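Local coordinates for protein fructuronate-tagaturonate epimerase UxaE from Cohnella laeviribosi in complex with 1 glycerol (Cohnella laeviribosi, PDB 6IL9) that probably catalyses the zinc-dependent interconversion of fructuronate and tagaturonate within a TIM-barrel domain, at residues R169-L172 with M178-L181; R133-V138 with D160-E165. One frame throughout, in Å; residues are numbered along the deposited sequence.

Contact 1: residues R169-L172 with M178-L181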
loop_
_atom_site.group_PDB
_atom_site.type_symbol
_atom_site.label_atom_id
_atom_site.label_comp_id
_atom_site.label_asym_id
_atom_site.label_seq_id
_atom_site.Cartn_x
_atom_site.Cartn_y
_atom_site.Cartn_z
ATOM N N ARG A 169 -12.346 0.874 -13.191
ATOM C CA ARG A 169 -12.132 0.467 -14.578
ATOM C C ARG A 169 -10.686 0.674 -14.997
ATOM O O ARG A 169 -10.102 -0.178 -15.676
ATOM C CB ARG A 169 -13.058 1.251 -15.510
ATOM C CG ARG A 169 -14.522 0.887 -15.393
ATOM C CD ARG A 169 -15.315 1.375 -16.610
ATOM N NE ARG A 169 -15.301 2.830 -16.730
ATOM C CZ ARG A 169 -16.144 3.649 -16.104
ATOM N NH1 ARG A 169 -17.081 3.166 -15.297
ATOM N NH2 ARG A 169 -16.046 4.961 -16.284
ATOM N N MET A 170 -10.101 1.814 -14.617
ATOM C CA MET A 170 -8.712 2.100 -14.961
ATOM C C MET A 170 -7.779 1.067 -14.347
ATOM O O MET A 170 -6.916 0.508 -15.031
ATOM C CB MET A 170 -8.340 3.510 -14.500
ATOM C CG MET A 170 -6.852 3.860 -14.615
ATOM S SD MET A 170 -6.451 5.524 -13.999
ATOM C CE MET A 170 -6.895 5.411 -12.262
ATOM N N ALA A 171 -7.952 0.793 -13.051
ATOM C CA ALA A 171 -7.120 -0.199 -12.383
ATOM C C ALA A 171 -7.180 -1.542 -13.099
ATOM O O ALA A 171 -6.151 -2.189 -13.319
ATOM C CB ALA A 171 -7.557 -0.345 -10.923
ATOM N N LEU A 172 -8.380 -1.986 -13.470
ATOM C CA LEU A 172 -8.471 -3.279 -14.141
ATOM C C LEU A 172 -7.819 -3.228 -15.516
ATOM O O LEU A 172 -7.138 -4.178 -15.919
ATOM C CB LEU A 172 -9.934 -3.717 -14.245
ATOM C CG LEU A 172 -10.569 -4.140 -12.919
ATOM C CD1 LEU A 172 -12.088 -4.056 -12.979
ATOM C CD2 LEU A 172 -10.142 -5.549 -12.577
ATOM N N MET A 178 -5.085 -6.644 -7.448
ATOM C CA MET A 178 -5.776 -6.453 -6.189
ATOM C C MET A 178 -6.555 -5.158 -6.310
ATOM O O MET A 178 -6.014 -4.159 -6.790
ATOM C CB MET A 178 -4.767 -6.398 -5.033
ATOM C CG MET A 178 -5.356 -6.128 -3.666
ATOM S SD MET A 178 -4.150 -6.398 -2.329
ATOM C CE MET A 178 -5.180 -5.881 -0.955
ATOM N N LEU A 179 -7.830 -5.178 -5.939
ATOM C CA LEU A 179 -8.667 -3.984 -6.002
ATOM C C LEU A 179 -9.241 -3.716 -4.622
ATOM O O LEU A 179 -9.973 -4.549 -4.082
ATOM C CB LEU A 179 -9.791 -4.144 -7.034
ATOM C CG LEU A 179 -9.431 -3.950 -8.501
ATOM C CD1 LEU A 179 -10.666 -3.572 -9.307
ATOM C CD2 LEU A 179 -8.365 -2.898 -8.661
ATOM N N THR A 180 -8.905 -2.560 -4.050
ATOM C CA THR A 180 -9.375 -2.164 -2.730
ATOM C C THR A 180 -10.556 -1.217 -2.883
ATOM O O THR A 180 -10.398 -0.111 -3.404
ATOM C CB THR A 180 -8.255 -1.479 -1.942
ATOM O OG1 THR A 180 -7.191 -2.420 -1.740
ATOM C CG2 THR A 180 -8.755 -0.970 -0.596
ATOM N N LEU A 181 -11.725 -1.642 -2.422
ATOM C CA LEU A 181 -12.940 -0.832 -2.513
ATOM C C LEU A 181 -13.140 -0.081 -1.205
ATOM O O LEU A 181 -13.494 -0.676 -0.178
ATOM C CB LEU A 181 -14.165 -1.691 -2.826
ATOM C CG LEU A 181 -15.432 -0.864 -3.099
ATOM C CD1 LEU A 181 -15.225 -0.044 -4.357
ATOM C CD2 LEU A 181 -16.652 -1.772 -3.246
#
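In the beta-alpha-beta unit formed by strand 156-162, helix 165-173 and strand 178-182 of the TIM barrel, Ala171 and Leu172 on the helix meet Leu179 on the strand that follows it. The contact is small and apolar, carried by one strand side chain that divides its two methyl groups between consecutive helix residues. The CD2 methyl of Leu179 abuts the CB of Ala171 at 3.5 Å, and in both residues CB points toward the other segment. The other branch, CD1 of Leu179, reaches the fork of Leu172, lying 3.7 Å from its CG. From there it is also near both methyls of that leucine, with Leu172 CD2 at 3.9 Å, so the methyl is set against the branch point and not against one arm alone. The two leucine side chains run at about a right angle to each other.

This is the usual layering of a parallel barrel, in which the outward-facing side chains of a strand pack against the surrounding helices. Ala171 CA and Leu179 CA are 7.6 Å apart, the nearest such pair across the two segments, and the alanine methyl lies in between. In Leu179, chi1 of -79° sets CG anti to the carbonyl carbon, and the isobutyl fork then spans the gap to the helix. The same side chain also touches Leu162 on the preceding strand and Ile259 at the end of helix 234-259, while Leu172 packs on Tyr258, Ala262 and Val266. Thr180, the next residue along the strand, faces the barrel interior, where its OG1 is hydrogen-bonded to Asp158 and Lys366.

Contact 2: residues R133-V138 with D160-E165. With ZN (zinc ion), chain C.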
loop_
_atom_site.group_PDB
_atom_site.type_symbol
_atom_site.label_atom_id
_atom_site.label_comp_id
_atom_site.label_asym_id
_atom_site.label_seq_id
_atom_site.Cartn_x
_atom_site.Cartn_y
_atom_site.Cartn_z
ATOM N N ARG A 133 1.877 11.406 -9.948
ATOM C CA ARG A 133 2.213 10.161 -10.618
ATOM C C ARG A 133 0.951 9.490 -11.137
ATOM O O ARG A 133 -0.167 9.891 -10.816
ATOM C CB ARG A 133 2.976 9.230 -9.667
ATOM C CG ARG A 133 4.254 9.860 -9.151
ATOM C CD ARG A 133 4.906 8.975 -8.113
ATOM N NE ARG A 133 5.607 7.857 -8.733
ATOM C CZ ARG A 133 5.609 6.619 -8.248
ATOM N NH1 ARG A 133 4.920 6.340 -7.137
ATOM N NH2 ARG A 133 6.293 5.662 -8.874
ATOM N N ASP A 134 1.133 8.471 -11.974
ATOM C CA ASP A 134 0.011 7.688 -12.468
ATOM C C ASP A 134 0.268 6.216 -12.193
ATOM O O ASP A 134 1.379 5.813 -11.837
ATOM C CB ASP A 134 -0.253 7.929 -13.964
ATOM C CG ASP A 134 0.922 7.567 -14.846
ATOM O OD1 ASP A 134 1.473 6.454 -14.715
ATOM O OD2 ASP A 134 1.294 8.397 -15.703
ATOM N N TYR A 135 -0.776 5.404 -12.389
ATOM C CA TYR A 135 -0.684 3.990 -12.029
ATOM C C TYR A 135 0.294 3.231 -12.921
ATOM O O TYR A 135 0.888 2.239 -12.481
ATOM C CB TYR A 135 -2.066 3.338 -12.082
ATOM C CG TYR A 135 -2.785 3.334 -10.748
ATOM C CD1 TYR A 135 -2.078 3.239 -9.553
ATOM C CD2 TYR A 135 -4.166 3.440 -10.688
ATOM C CE1 TYR A 135 -2.738 3.239 -8.329
ATOM C CE2 TYR A 135 -4.833 3.448 -9.478
ATOM C CZ TYR A 135 -4.121 3.345 -8.301
ATOM O OH TYR A 135 -4.809 3.348 -7.097
ATOM N N LYS A 136 0.467 3.655 -14.175
ATOM C CA LYS A 136 1.454 2.988 -15.017
ATOM C C LYS A 136 2.839 3.038 -14.387
ATOM O O LYS A 136 3.557 2.035 -14.379
ATOM C CB LYS A 136 1.479 3.624 -16.409
ATOM C CG LYS A 136 0.261 3.294 -17.232
ATOM C CD LYS A 136 0.279 4.065 -18.544
ATOM C CE LYS A 136 -0.741 3.496 -19.513
ATOM N NZ LYS A 136 -0.683 4.183 -20.839
ATOM N N GLN A 137 3.221 4.197 -13.835
ATOM C CA GLN A 137 4.533 4.326 -13.212
ATOM C C GLN A 137 4.660 3.448 -11.974
ATOM O O GLN A 137 5.744 2.928 -11.686
ATOM C CB GLN A 137 4.795 5.784 -12.845
ATOM C CG GLN A 137 4.665 6.737 -14.012
ATOM C CD GLN A 137 4.861 8.163 -13.573
ATOM O OE1 GLN A 137 4.040 8.713 -12.847
ATOM N NE2 GLN A 137 5.963 8.768 -13.993
ATOM N N VAL A 138 3.569 3.282 -11.219
ATOM C CA VAL A 138 3.637 2.467 -10.008
ATOM C C VAL A 138 3.937 1.012 -10.368
ATOM O O VAL A 138 4.830 0.380 -9.785
ATOM C CB VAL A 138 2.333 2.612 -9.195
ATOM C CG1 VAL A 138 2.370 1.736 -7.953
ATOM C CG2 VAL A 138 2.144 4.082 -8.790
ATOM N N ASP A 160 -5.384 0.904 -4.596
ATOM C CA ASP A 160 -5.706 1.107 -3.195
ATOM C C ASP A 160 -6.732 2.221 -3.044
ATOM O O ASP A 160 -6.681 3.222 -3.761
ATOM C CB ASP A 160 -4.422 1.446 -2.432
ATOM C CG ASP A 160 -4.633 1.565 -0.943
ATOM O OD1 ASP A 160 -5.590 0.961 -0.414
ATOM O OD2 ASP A 160 -3.837 2.281 -0.301
ATOM N N HIS A 161 -7.675 2.031 -2.118
ATOM C CA HIS A 161 -8.643 3.067 -1.747
ATOM C C HIS A 161 -9.420 3.600 -2.945
ATOM O O HIS A 161 -9.607 4.811 -3.090
ATOM C CB HIS A 161 -7.956 4.233 -1.046
ATOM C CG HIS A 161 -7.883 4.085 0.432
ATOM N ND1 HIS A 161 -9.001 4.131 1.237
ATOM C CD2 HIS A 161 -6.826 3.907 1.256
ATOM C CE1 HIS A 161 -8.636 3.967 2.494
ATOM N NE2 HIS A 161 -7.321 3.846 2.534
ATOM N N LEU A 162 -9.892 2.689 -3.794
ATOM C CA LEU A 162 -10.713 3.085 -4.935
ATOM C C LEU A 162 -12.150 3.354 -4.499
ATOM O O LEU A 162 -12.727 2.616 -3.695
ATOM C CB LEU A 162 -10.698 2.006 -6.014
ATOM C CG LEU A 162 -9.355 1.490 -6.544
ATOM C CD1 LEU A 162 -9.593 0.336 -7.495
ATOM C CD2 LEU A 162 -8.555 2.584 -7.224
ATOM N N LYS A 163 -12.731 4.420 -5.051
ATOM C CA LYS A 163 -14.083 4.866 -4.734
ATOM C C LYS A 163 -14.944 5.050 -5.971
ATOM O O LYS A 163 -16.147 4.786 -5.923
ATOM C CB LYS A 163 -14.044 6.206 -3.958
ATOM C CG LYS A 163 -13.371 6.141 -2.593
ATOM C CD LYS A 163 -13.351 7.518 -1.920
ATOM C CE LYS A 163 -12.184 7.639 -0.934
ATOM N NZ LYS A 163 -11.438 8.931 -1.065
ATOM N N LYS A 164 -14.360 5.508 -7.071
ATOM C CA LYS A 164 -15.119 5.877 -8.257
ATOM C C LYS A 164 -15.001 4.784 -9.306
ATOM O O LYS A 164 -13.932 4.192 -9.482
ATOM C CB LYS A 164 -14.616 7.207 -8.825
ATOM C CG LYS A 164 -14.697 8.359 -7.855
ATOM C CD LYS A 164 -14.629 9.694 -8.585
ATOM C CE LYS A 164 -15.236 10.818 -7.752
ATOM N NZ LYS A 164 -16.569 10.462 -7.180
ATOM N N GLU A 165 -16.107 4.528 -10.013
ATOM C CA GLU A 165 -16.129 3.443 -10.990
ATOM C C GLU A 165 -15.086 3.651 -12.081
ATOM O O GLU A 165 -14.495 2.681 -12.570
ATOM C CB GLU A 165 -17.525 3.319 -11.605
ATOM C CG GLU A 165 -18.588 2.920 -10.615
ATOM C CD GLU A 165 -19.919 2.620 -11.279
ATOM O OE1 GLU A 165 -20.958 3.016 -10.712
ATOM O OE2 GLU A 165 -19.927 1.991 -12.355
HETATM ZN ZN ZN C . -7.145 2.411 4.412
HETATM O O HOH W 1 -5.399 3.767 5.048
#
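The backbones of helix 135-149 and the end of strand 156-162 stay well apart, with the CA atoms of Tyr135 and Asp160 10.6 Å from each other. The long side chain of Tyr135, directed at the strand, spans the gap. Its OH ends 3.5 Å from the backbone N of Asp160 and 3.8 Å from the CD2 methyl of Leu162. That methyl sits at the edge of the phenol, near the ring plane. The polar end of the tyrosine is hydrogen-bonded to the carbonyl oxygen of Gln123 on strand 117-124, while Phe176 meets the ring with its plane inclined at about 60°.

Tyr135 opens a helix on the outside of the TIM barrel, and the helix start is fixed by a capping box. Gln137 N donates to Asp134 OD1 at 3.0 Å, nearly along the carboxylate C-O axis, and Asp134 N in return donates to Gln137 OE1 at 3.0 Å, in the amide plane and on a lone pair.

At His161 the chain turns a corner, and the imidazole leads away from Tyr135 to the zinc ion, which NE2 binds at 2.4 Å. Asp273, His343 and a water complete the observed ligands. ND1 is hydrogen-bonded to OD2 of Asp182, which with the zinc ion at NE2 limits the ring's rotation. Asp160 OD1 forms a salt bridge with Lys366.

Contact 2 precedes contact 1 along the chain, and their centres are 8 Å apart; their strands, 156-162 and 178-182, are neighbours in the barrel. Thr180 O and Leu162 N, 2.9 Å apart, probably form a hydrogen bond between those strands. Beside it, Leu179 CD2 lies 3.7 Å from Leu162 CD1, so Leu162, which meets Tyr135 in contact 2, also packs on contact 1. The contacts differ in their distance from the metal: contact 2 supplies the ligand His161, and its Asp160 OD2 is hydrogen-bonded to a glycerol, probably from the crystallisation liquor, whereas the Leu179 side chain of contact 1 is about 13 Å from the zinc ion, on the outer side of the barrel.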